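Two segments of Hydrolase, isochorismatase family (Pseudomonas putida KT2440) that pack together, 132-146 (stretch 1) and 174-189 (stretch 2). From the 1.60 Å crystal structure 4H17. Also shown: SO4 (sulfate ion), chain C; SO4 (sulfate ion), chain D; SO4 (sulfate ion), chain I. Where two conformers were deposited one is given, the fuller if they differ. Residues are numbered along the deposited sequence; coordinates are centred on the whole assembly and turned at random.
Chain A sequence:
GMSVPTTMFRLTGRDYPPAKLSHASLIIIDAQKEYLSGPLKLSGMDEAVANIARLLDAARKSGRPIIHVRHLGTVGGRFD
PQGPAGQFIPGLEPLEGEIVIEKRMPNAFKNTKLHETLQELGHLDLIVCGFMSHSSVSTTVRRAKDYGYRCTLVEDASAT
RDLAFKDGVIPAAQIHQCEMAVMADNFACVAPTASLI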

HETATM    1  N   MSE A 132       5.403 -10.096   3.483  1.00  9.45           N
HETATM    2  CA  MSE A 132       6.519  -9.092   3.426  1.00 10.05           C
HETATM    3  C   MSE A 132       5.967  -7.731   3.763  1.00 11.41           C
HETATM    4  O   MSE A 132       4.783  -7.441   3.509  1.00  9.50           O
HETATM    5  CB  MSE A 132       7.094  -9.053   2.008  1.00  9.99           C
HETATM    6  CG  MSE A 132       7.652 -10.400   1.595  1.00 13.75           C
HETATM    7 SE   MSE A 132       8.542 -10.431  -0.140  0.75 12.12          SE
HETATM    8  CE  MSE A 132       7.041  -9.830  -1.284  1.00 16.02           C
ATOM      9  N   SER A 133       6.788  -6.892   4.359  1.00 10.90           N
ATOM     10  CA  SER A 133       6.303  -5.620   4.880  1.00 10.99           C
ATOM     11  C   SER A 133       5.659  -4.786   3.777  1.00 12.78           C
ATOM     12  O   SER A 133       4.638  -4.136   4.033  1.00 13.38           O
ATOM     13  CB  SER A 133       7.415  -4.829   5.582  1.00 11.95           C
ATOM     14  OG  SER A 133       8.499  -4.595   4.762  1.00 15.68           O
ATOM     15  N   HIS A 134       6.237  -4.767   2.582  1.00 11.17           N
ATOM     16  CA  HIS A 134       5.788  -3.854   1.500  1.00 11.38           C
ATOM     17  C   HIS A 134       4.581  -4.392   0.720  1.00 12.36           C
ATOM     18  O   HIS A 134       3.991  -3.675  -0.083  1.00 12.04           O
ATOM     19  CB  HIS A 134       6.910  -3.516   0.519  1.00 12.67           C
ATOM     20  CG  HIS A 134       7.366  -4.681  -0.280  1.00 10.40           C
ATOM     21  ND1 HIS A 134       8.134  -5.687   0.253  1.00 10.51           N
ATOM     22  CD2 HIS A 134       7.104  -5.050  -1.555  1.00 10.42           C
ATOM     23  CE1 HIS A 134       8.329  -6.625  -0.649  1.00 11.33           C
ATOM     24  NE2 HIS A 134       7.753  -6.242  -1.769  1.00 10.24           N
ATOM     25  N   SER A 135       4.273  -5.678   0.890  1.00 12.03           N
ATOM     26  CA  SER A 135       3.312  -6.367   0.024  1.00 11.27           C
ATOM     27  C   SER A 135       2.075  -6.812   0.822  1.00 11.55           C
ATOM     28  O   SER A 135       1.183  -6.012   1.029  1.00 11.56           O
ATOM     29  CB  SER A 135       3.996  -7.493  -0.767  1.00 12.90           C
ATOM     30  OG  SER A 135       3.065  -8.195  -1.555  1.00 10.69           O
ATOM     31  N   SER A 136       2.059  -8.022   1.405  1.00 10.39           N
ATOM     32  CA  SER A 136       0.854  -8.445   2.157  1.00 10.58           C
ATOM     33  C   SER A 136       0.579  -7.614   3.435  1.00  9.94           C
ATOM     34  O   SER A 136      -0.569  -7.351   3.766  1.00 11.88           O
ATOM     35  CB  SER A 136       0.849  -9.947   2.545  1.00 10.94           C
ATOM     36  OG  SER A 136       0.587 -10.774   1.422  1.00 12.95           O
ATOM     37  N   VAL A 137       1.628  -7.157   4.104  1.00 12.37           N
ATOM     38  CA  VAL A 137       1.452  -6.432   5.364  1.00 11.88           C
ATOM     39  C   VAL A 137       0.877  -5.037   5.058  1.00 10.98           C
ATOM     40  O   VAL A 137      -0.202  -4.693   5.531  1.00 11.01           O
ATOM     41  CB  VAL A 137       2.767  -6.332   6.151  1.00 13.24           C
ATOM     42  CG1 VAL A 137       2.589  -5.478   7.373  1.00 13.08           C
ATOM     43  CG2 VAL A 137       3.264  -7.709   6.598  1.00 11.23           C
ATOM     44  N   SER A 138       1.603  -4.300   4.209  1.00 12.57           N
ATOM     45  CA  SER A 138       1.163  -2.973   3.778  1.00 14.71           C
ATOM     46  C   SER A 138      -0.256  -3.012   3.231  1.00 14.11           C
ATOM     47  O   SER A 138      -1.126  -2.183   3.630  1.00 12.43           O
ATOM     48  CB  SER A 138       2.123  -2.403   2.726  1.00 15.52           C
ATOM     49  OG  SER A 138       1.667  -1.108   2.368  1.00 16.82           O
ATOM     50  N   THR A 139      -0.547  -3.991   2.378  1.00 12.97           N
ATOM     51  CA  THR A 139      -1.864  -4.061   1.747  1.00 10.82           C
ATOM     52  C   THR A 139      -2.949  -4.343   2.779  1.00 10.31           C
ATOM     53  O   THR A 139      -3.996  -3.686   2.783  1.00 11.42           O
ATOM     54  CB  THR A 139      -1.904  -5.096   0.660  1.00 13.08           C
ATOM     55  OG1 THR A 139      -0.859  -4.853  -0.261  1.00 12.59           O
ATOM     56  CG2 THR A 139      -3.253  -5.082  -0.037  1.00 11.42           C
ATOM     57  N   THR A 140      -2.682  -5.286   3.692  1.00  9.55           N
ATOM     58  CA  THR A 140      -3.676  -5.668   4.690  1.00  8.60           C
ATOM     59  C   THR A 140      -3.952  -4.531   5.692  1.00  9.05           C
ATOM     60  O   THR A 140      -5.091  -4.271   6.003  1.00 11.75           O
ATOM     61  CB  THR A 140      -3.278  -7.004   5.358  1.00 10.56           C
ATOM     62  OG1 THR A 140      -3.265  -8.022   4.340  1.00 12.86           O
ATOM     63  CG2 THR A 140      -4.256  -7.340   6.446  1.00 11.49           C
ATOM     64  N   VAL A 141      -2.900  -3.820   6.070  1.00 10.23           N
ATOM     65  CA  VAL A 141      -3.025  -2.711   7.003  1.00 12.40           C
ATOM     66  C   VAL A 141      -3.835  -1.631   6.323  1.00 12.94           C
ATOM     67  O   VAL A 141      -4.710  -1.025   6.926  1.00 13.07           O
ATOM     68  CB  VAL A 141      -1.639  -2.208   7.427  1.00 12.63           C
ATOM     69  CG1 VAL A 141      -1.695  -0.866   8.156  1.00 13.64           C
ATOM     70  CG2 VAL A 141      -0.984  -3.246   8.341  1.00 15.32           C
ATOM     71  N   ARG A 142      -3.528  -1.361   5.066  1.00 12.05           N
ATOM     72  CA  ARG A 142      -4.301  -0.335   4.342  1.00 13.29           C
ATOM     73  C   ARG A 142      -5.789  -0.703   4.271  1.00 11.29           C
ATOM     74  O   ARG A 142      -6.647   0.141   4.542  1.00 13.88           O
ATOM     75  CB  ARG A 142      -3.747  -0.123   2.934  1.00 12.87           C
ATOM     76  CG  ARG A 142      -2.315   0.474   2.897  1.00 12.72           C
ATOM     77  CD  ARG A 142      -1.677   0.379   1.530  1.00 13.18           C
ATOM     78  NE  ARG A 142      -0.276   0.832   1.497  1.00 14.87           N
ATOM     79  CZ  ARG A 142       0.111   2.065   1.167  1.00 14.97           C
ATOM     80  NH1 ARG A 142      -0.763   2.980   0.802  1.00 16.21           N
ATOM     81  NH2 ARG A 142       1.415   2.374   1.165  1.00 16.13           N
ATOM     82  N   ARG A 143      -6.084  -1.953   3.952  1.00  9.66           N
ATOM     83  CA  ARG A 143      -7.466  -2.396   3.866  1.00 10.52           C
ATOM     84  C   ARG A 143      -8.201  -2.291   5.212  1.00 12.98           C
ATOM     85  O   ARG A 143      -9.389  -1.940   5.277  1.00 12.65           O
ATOM     86  CB  ARG A 143      -7.558  -3.809   3.287  1.00 11.40           C
ATOM     87  CG  ARG A 143      -8.985  -4.228   2.945  1.00 11.40           C
ATOM     88  CD  ARG A 143      -9.654  -3.283   1.991  1.00 12.51           C
ATOM     89  NE  ARG A 143     -10.970  -3.768   1.600  1.00 13.05           N
ATOM     90  CZ  ARG A 143     -11.962  -2.972   1.217  1.00 14.35           C
ATOM     91  NH1 ARG A 143     -11.755  -1.669   1.151  1.00 14.17           N
ATOM     92  NH2 ARG A 143     -13.159  -3.489   0.879  1.00 15.68           N
ATOM     93  N   ALA A 144      -7.508  -2.607   6.278  1.00 14.47           N
ATOM     94  CA  ALA A 144      -8.061  -2.519   7.611  1.00 16.49           C
ATOM     95  C   ALA A 144      -8.492  -1.094   7.918  1.00 16.35           C
ATOM     96  O   ALA A 144      -9.486  -0.923   8.623  1.00 18.08           O
ATOM     97  CB  ALA A 144      -7.057  -2.992   8.646  1.00 17.92           C
ATOM     98  N   LYS A 145      -7.731  -0.092   7.465  1.00 15.90           N
ATOM     99  CA  LYS A 145      -8.150   1.312   7.612  1.00 19.05           C
ATOM    100  C   LYS A 145      -9.551   1.518   7.034  1.00 17.08           C
ATOM    101  O   LYS A 145     -10.375   2.190   7.642  1.00 17.82           O
ATOM    102  CB  LYS A 145      -7.165   2.282   6.953  1.00 21.50           C
ATOM    103  CG  LYS A 145      -7.471   3.777   7.163  1.00 25.47           C
ATOM    104  CD  LYS A 145      -6.531   4.646   6.319  1.00 28.44           C
ATOM    105  CE  LYS A 145      -6.662   6.139   6.578  1.00 34.35           C
ATOM    106  NZ  LYS A 145      -5.950   6.596   7.804  1.00 31.31           N
ATOM    107  N   ASP A 146      -9.833   0.959   5.845  1.00 15.43           N
ATOM    108  CA  ASP A 146     -11.162   1.068   5.227  1.00 13.91           C
ATOM    109  C   ASP A 146     -12.305   0.562   6.083  1.00 13.19           C
ATOM    110  O   ASP A 146     -13.446   1.049   6.000  1.00 18.19           O
ATOM    111  CB  ASP A 146     -11.195   0.329   3.893  1.00 12.54           C
ATOM    112  CG  ASP A 146     -10.387   1.044   2.790  1.00 18.48           C
ATOM    113  OD1 ASP A 146     -10.131   2.267   2.891  1.00 24.16           O
ATOM    114  OD2 ASP A 146     -10.017   0.386   1.798  1.00 16.91           O
ATOM    115  N   GLN A 174      16.227  -0.362   3.366  1.00 12.87           N
ATOM    116  CA  GLN A 174      15.786   0.941   2.845  1.00 12.41           C
ATOM    117  C   GLN A 174      14.310   0.796   2.465  1.00 12.61           C
ATOM    118  O   GLN A 174      13.469   1.637   2.816  1.00 14.13           O
ATOM    119  CB  GLN A 174      16.610   1.393   1.675  1.00 15.06           C
ATOM    120  CG  GLN A 174      17.943   1.939   2.092  1.00 17.86           C
ATOM    121  CD  GLN A 174      18.759   2.393   0.925  1.00 22.42           C
ATOM    122  OE1 GLN A 174      18.240   3.002  -0.012  1.00 23.88           O
ATOM    123  NE2 GLN A 174      20.068   2.136   0.990  1.00 25.75           N
ATOM    124  N   ILE A 175      13.982  -0.312   1.803  1.00 11.30           N
ATOM    125  CA  ILE A 175      12.565  -0.571   1.529  1.00 11.26           C
ATOM    126  C   ILE A 175      11.741  -0.586   2.820  1.00 13.42           C
ATOM    127  O   ILE A 175      10.675  -0.025   2.889  1.00 14.02           O
ATOM    128  CB  ILE A 175      12.353  -1.926   0.827  1.00 10.58           C
ATOM    129  CG1 ILE A 175      13.067  -1.980  -0.526  1.00 11.85           C
ATOM    130  CG2 ILE A 175      10.861  -2.217   0.720  1.00 10.76           C
ATOM    131  CD1 ILE A 175      12.657  -0.954  -1.559  1.00 13.30           C
ATOM    132  N   HIS A 176      12.221  -1.323   3.814  1.00 13.44           N
ATOM    133  CA  HIS A 176      11.486  -1.491   5.046  1.00 11.14           C
ATOM    134  C   HIS A 176      11.299  -0.138   5.804  1.00 10.01           C
ATOM    135  O   HIS A 176      10.214   0.179   6.243  1.00 13.68           O
ATOM    136  CB  HIS A 176      12.158  -2.552   5.892  1.00 13.32           C
ATOM    137  CG  HIS A 176      11.331  -3.004   7.052  1.00 14.24           C
ATOM    138  ND1 HIS A 176      10.173  -3.724   6.898  1.00 14.32           N
ATOM    139  CD2 HIS A 176      11.497  -2.840   8.387  1.00 14.03           C
ATOM    140  CE1 HIS A 176       9.662  -4.002   8.080  1.00 16.13           C
ATOM    141  NE2 HIS A 176      10.455  -3.486   9.002  1.00 14.57           N
ATOM    142  N   GLN A 177      12.352   0.650   5.893  1.00 10.47           N
ATOM    143  CA  GLN A 177      12.296   1.959   6.554  1.00 11.93           C
ATOM    144  C   GLN A 177      11.337   2.876   5.826  1.00 12.20           C
ATOM    145  O   GLN A 177      10.548   3.546   6.451  1.00 11.80           O
ATOM    146  CB  GLN A 177      13.672   2.622   6.635  1.00 14.66           C
ATOM    147  N   CYS A 178      11.406   2.891   4.494  0.65 11.70           N
ATOM    148  CA  CYS A 178      10.476   3.719   3.750  0.65 11.90           C
ATOM    149  C   CYS A 178       9.041   3.269   3.994  0.65 12.86           C
ATOM    150  O   CYS A 178       8.149   4.092   4.242  0.65 12.53           O
ATOM    151  CB  CYS A 178      10.848   3.737   2.260  0.65 14.25           C
ATOM    152  SG  CYS A 178      12.398   4.646   1.884  0.65 15.74           S
ATOM    153  N   GLU A 179       8.772   1.965   3.967  1.00 11.92           N
ATOM    154  CA  GLU A 179       7.407   1.517   4.187  1.00 12.93           C
ATOM    155  C   GLU A 179       6.927   1.776   5.603  1.00 11.42           C
ATOM    156  O   GLU A 179       5.764   2.081   5.774  1.00 12.68           O
ATOM    157  CB  GLU A 179       7.153   0.095   3.755  1.00 15.00           C
ATOM    158  CG  GLU A 179       5.637  -0.128   3.396  1.00 21.35           C
ATOM    159  CD  GLU A 179       5.105   0.561   2.113  1.00 29.67           C
ATOM    160  OE1 GLU A 179       5.897   1.149   1.331  1.00 28.30           O
ATOM    161  OE2 GLU A 179       3.855   0.535   1.860  1.00 25.91           O
HETATM  162  N   MSE A 180       7.832   1.753   6.585  1.00 11.71           N
HETATM  163  CA  MSE A 180       7.470   2.050   7.968  1.00 16.22           C
HETATM  164  C   MSE A 180       7.123   3.525   8.065  1.00 16.74           C
HETATM  165  O   MSE A 180       6.138   3.874   8.715  1.00 13.67           O
HETATM  166  CB  MSE A 180       8.517   1.677   9.033  1.00 14.55           C
HETATM  167  CG  MSE A 180       8.806   0.177   9.272  1.00 13.68           C
HETATM  168 SE   MSE A 180       7.187  -0.890   9.451  0.75 15.27          SE
HETATM  169  CE  MSE A 180       7.046  -1.550   7.636  1.00 20.51           C
ATOM    170  N   ALA A 181       7.861   4.383   7.374  1.00 13.86           N
ATOM    171  CA  ALA A 181       7.561   5.819   7.346  1.00 13.71           C
ATOM    172  C   ALA A 181       6.188   6.082   6.696  1.00 11.59           C
ATOM    173  O   ALA A 181       5.399   6.914   7.181  1.00 12.88           O
ATOM    174  CB  ALA A 181       8.672   6.598   6.643  1.00 14.07           C
ATOM    175  N   VAL A 182       5.937   5.382   5.594  1.00 11.31           N
ATOM    176  CA  VAL A 182       4.668   5.458   4.833  1.00 14.29           C
ATOM    177  C   VAL A 182       3.476   5.010   5.701  1.00 17.12           C
ATOM    178  O   VAL A 182       2.457   5.692   5.797  1.00 14.58           O
ATOM    179  CB  VAL A 182       4.787   4.625   3.531  1.00 14.59           C
ATOM    180  CG1 VAL A 182       3.433   4.257   2.933  1.00 16.74           C
ATOM    181  CG2 VAL A 182       5.688   5.341   2.532  1.00 13.98           C
HETATM  182  N   MSE A 183       3.629   3.862   6.361  1.00 15.26           N
HETATM  183  CA  MSE A 183       2.630   3.379   7.316  1.00 15.19           C
HETATM  184  C   MSE A 183       2.370   4.378   8.427  1.00 14.05           C
HETATM  185  O   MSE A 183       1.229   4.689   8.710  1.00 14.07           O
HETATM  186  CB  MSE A 183       3.111   2.035   7.901  1.00 13.75           C
HETATM  187  CG  MSE A 183       3.148   0.933   6.825  1.00 11.72           C
HETATM  188 SE   MSE A 183       1.382   0.304   6.390  0.75 13.83          SE
HETATM  189  CE  MSE A 183       1.210   1.112   4.654  1.00 16.79           C
ATOM    190  N   ALA A 184       3.433   4.902   9.052  1.00 13.50           N
ATOM    191  CA  ALA A 184       3.303   5.840  10.159  1.00 15.08           C
ATOM    192  C   ALA A 184       2.635   7.148   9.722  1.00 13.62           C
ATOM    193  O   ALA A 184       2.030   7.851  10.541  1.00 18.40           O
ATOM    194  CB  ALA A 184       4.663   6.129  10.768  1.00 15.86           C
ATOM    195  N   ASP A 185       2.760   7.501   8.465  1.00 15.02           N
ATOM    196  CA  ASP A 185       2.170   8.754   7.981  1.00 14.30           C
ATOM    197  C   ASP A 185       0.639   8.721   8.044  1.00 16.98           C
ATOM    198  O   ASP A 185       0.019   9.745   8.355  1.00 19.27           O
ATOM    199  CB  ASP A 185       2.642   9.015   6.541  1.00 18.25           C
ATOM    200  CG  ASP A 185       2.197  10.354   6.000  1.00 16.60           C
ATOM    201  OD1 ASP A 185       2.253  11.323   6.780  1.00 16.62           O
ATOM    202  OD2 ASP A 185       1.908  10.402   4.765  1.00 18.73           O
ATOM    203  N   ASN A 186       0.029   7.596   7.683  1.00 18.50           N
ATOM    204  CA  ASN A 186      -1.405   7.580   7.407  1.00 15.69           C
ATOM    205  C   ASN A 186      -2.132   6.210   7.527  1.00 15.55           C
ATOM    206  O   ASN A 186      -3.314   6.112   7.163  1.00 19.23           O
ATOM    207  CB  ASN A 186      -1.604   8.102   5.981  1.00 18.32           C
ATOM    208  CG  ASN A 186      -2.965   8.733   5.755  1.00 16.72           C
ATOM    209  OD1 ASN A 186      -3.561   9.292   6.662  1.00 17.28           O
ATOM    210  ND2 ASN A 186      -3.429   8.669   4.517  1.00 21.77           N
ATOM    211  N   PHE A 187      -1.430   5.163   7.971  1.00 15.63           N
ATOM    212  CA  PHE A 187      -2.047   3.839   7.961  1.00 15.50           C
ATOM    213  C   PHE A 187      -1.923   3.053   9.260  1.00 18.00           C
ATOM    214  O   PHE A 187      -2.757   2.177   9.513  1.00 16.93           O
ATOM    215  CB  PHE A 187      -1.540   3.054   6.786  1.00 12.85           C
ATOM    216  CG  PHE A 187      -1.845   3.707   5.466  1.00 12.58           C
ATOM    217  CD1 PHE A 187      -3.103   3.594   4.928  1.00 14.70           C
ATOM    218  CD2 PHE A 187      -0.900   4.480   4.826  1.00 16.05           C
ATOM    219  CE1 PHE A 187      -3.409   4.223   3.736  1.00 13.25           C
ATOM    220  CE2 PHE A 187      -1.194   5.105   3.618  1.00 14.32           C
ATOM    221  CZ  PHE A 187      -2.462   4.966   3.091  1.00 12.86           C
ATOM    222  N   ALA A 188      -0.940   3.353  10.102  1.00 15.35           N
ATOM    223  CA  ALA A 188      -0.785   2.602  11.359  1.00 16.55           C
ATOM    224  C   ALA A 188       0.063   3.349  12.335  1.00 15.98           C
ATOM    225  O   ALA A 188       0.837   4.209  11.941  1.00 15.71           O
ATOM    226  CB  ALA A 188      -0.119   1.259  11.090  1.00 13.08           C
ATOM    227  N   CYS A 189      -0.098   3.047  13.618  1.00 15.57           N
ATOM    228  CA  CYS A 189       0.975   3.304  14.600  1.00 15.08           C
ATOM    229  C   CYS A 189       2.059   2.324  14.298  1.00 15.50           C
ATOM    230  O   CYS A 189       1.779   1.149  14.033  1.00 17.44           O
ATOM    231  CB  CYS A 189       0.460   3.116  16.018  1.00 14.55           C
ATOM    232  SG  CYS A 189      -0.602   4.474  16.548  1.00 20.33           S
TER
HETATM  233  S   SO4 C 201       3.849 -11.282   0.209  1.00 12.52           S
HETATM  234  O1  SO4 C 201       2.656 -12.048   0.628  1.00 13.34           O
HETATM  235  O2  SO4 C 201       4.020 -10.100   1.017  1.00 12.17           O
HETATM  236  O3  SO4 C 201       3.616 -10.837  -1.186  1.00 13.45           O
HETATM  237  O4  SO4 C 201       5.065 -12.113   0.156  1.00 12.97           O
HETATM  238  S   SO4 D 202     -12.325  -7.195   0.668  1.00 21.51           S
HETATM  239  O1  SO4 D 202     -11.963  -7.630  -0.691  1.00 23.06           O
HETATM  240  O2  SO4 D 202     -11.139  -6.560   1.221  1.00 16.44           O
HETATM  241  O3  SO4 D 202     -12.673  -8.387   1.459  1.00 25.52           O
HETATM  242  O4  SO4 D 202     -13.460  -6.213   0.594  1.00 22.35           O
HETATM  243  S   SO4 I 201     -13.942  -0.898  -1.557  1.00 16.78           S
HETATM  244  O1  SO4 I 201     -14.589  -2.238  -1.434  1.00 18.72           O
HETATM  245  O2  SO4 I 201     -13.875  -0.244  -0.218  1.00 19.34           O
HETATM  246  O3  SO4 I 201     -14.871  -0.011  -2.333  1.00 18.81           O
HETATM  247  O4  SO4 I 201     -12.635  -0.912  -2.254  1.00 18.69           O

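The helices of the two stretches run nearly parallel: their N-to-C directions differ by 12° and their axes approach to 10.3 Å. Together the stretches bury 645 Å², and much of what lies between them is polar.

Glu179 is a knob set into the first helix. Its CA-to-CB bond points toward that helix, and its side chain sits among Ser133, His134, Ser138 and Arg142. With chi1 at -154° (t) and chi2 at 70° (p), the chain turns about CB-CG; CG lies 4.2 Å from His134 CA, and OE2 is left to take two donors: Ser138 OG at 2.8 Å and Arg142 NH2 at 3.1 Å. The second is a salt bridge with a nearly straight N-H...acceptor angle of 168°, so a buried carboxylate meets a buried guanidinium at the edge of the latter's plane.

Ser138 suits its place because a short hydroxyl can serve both helices. In the t rotamer (chi1 -179°), OG donates to Glu179 OE2 and also accepts from Arg142 NE, 2.9 Å away at 174°. Arg142 starts sideways from CA to CB, but its m, t, t course (-66°, 167°, -175°) carries the guanidinium nearer the second stretch, and chi4 of -95° turns its plane out of line with the chain. One face of the guanidinium is covered by Phe187: Arg142 CZ stands 4.5 Å from the ring centroid, 24° off the normal, a cation-pi arrangement. Arg142 CG lies 4.1 Å from that centroid, 23° off the normal, as a CH-pi contact. Phe187, with chi1 -60° and chi2 -79°, thus offers one face to both the aliphatic and the charged parts of the arginine.

Val141 fills the apolar space nearby. Its t rotamer (167°) places CG1 3.7 Å from Met183 SE and 4.0 Å from Ala188 CB. Met183, a selenomethionine, leaves sideways, yet chi1 -66° and chi2 -75° (both m) bring its end nearer the first helix, with CE 3.5 Å from Arg142 NE.

A hydrogen bond lies toward each end of the contact. Ser133, in the p rotamer (57°), sets OG 2.9 Å from His176 ND1, near the plane of the imidazole; chi1 -168° (t) brings the histidine ring nearer. At the other end, Lys145 is extended through chi3 and turns at chi4 (80°, p), so that NZ donates to Asn186 O at 2.8 Å, while its CD packs beside the aromatic ring, 3.8 Å from Phe187 CD1. A long chain suits this partly exposed site, where its ammonium reaches a backbone carbonyl.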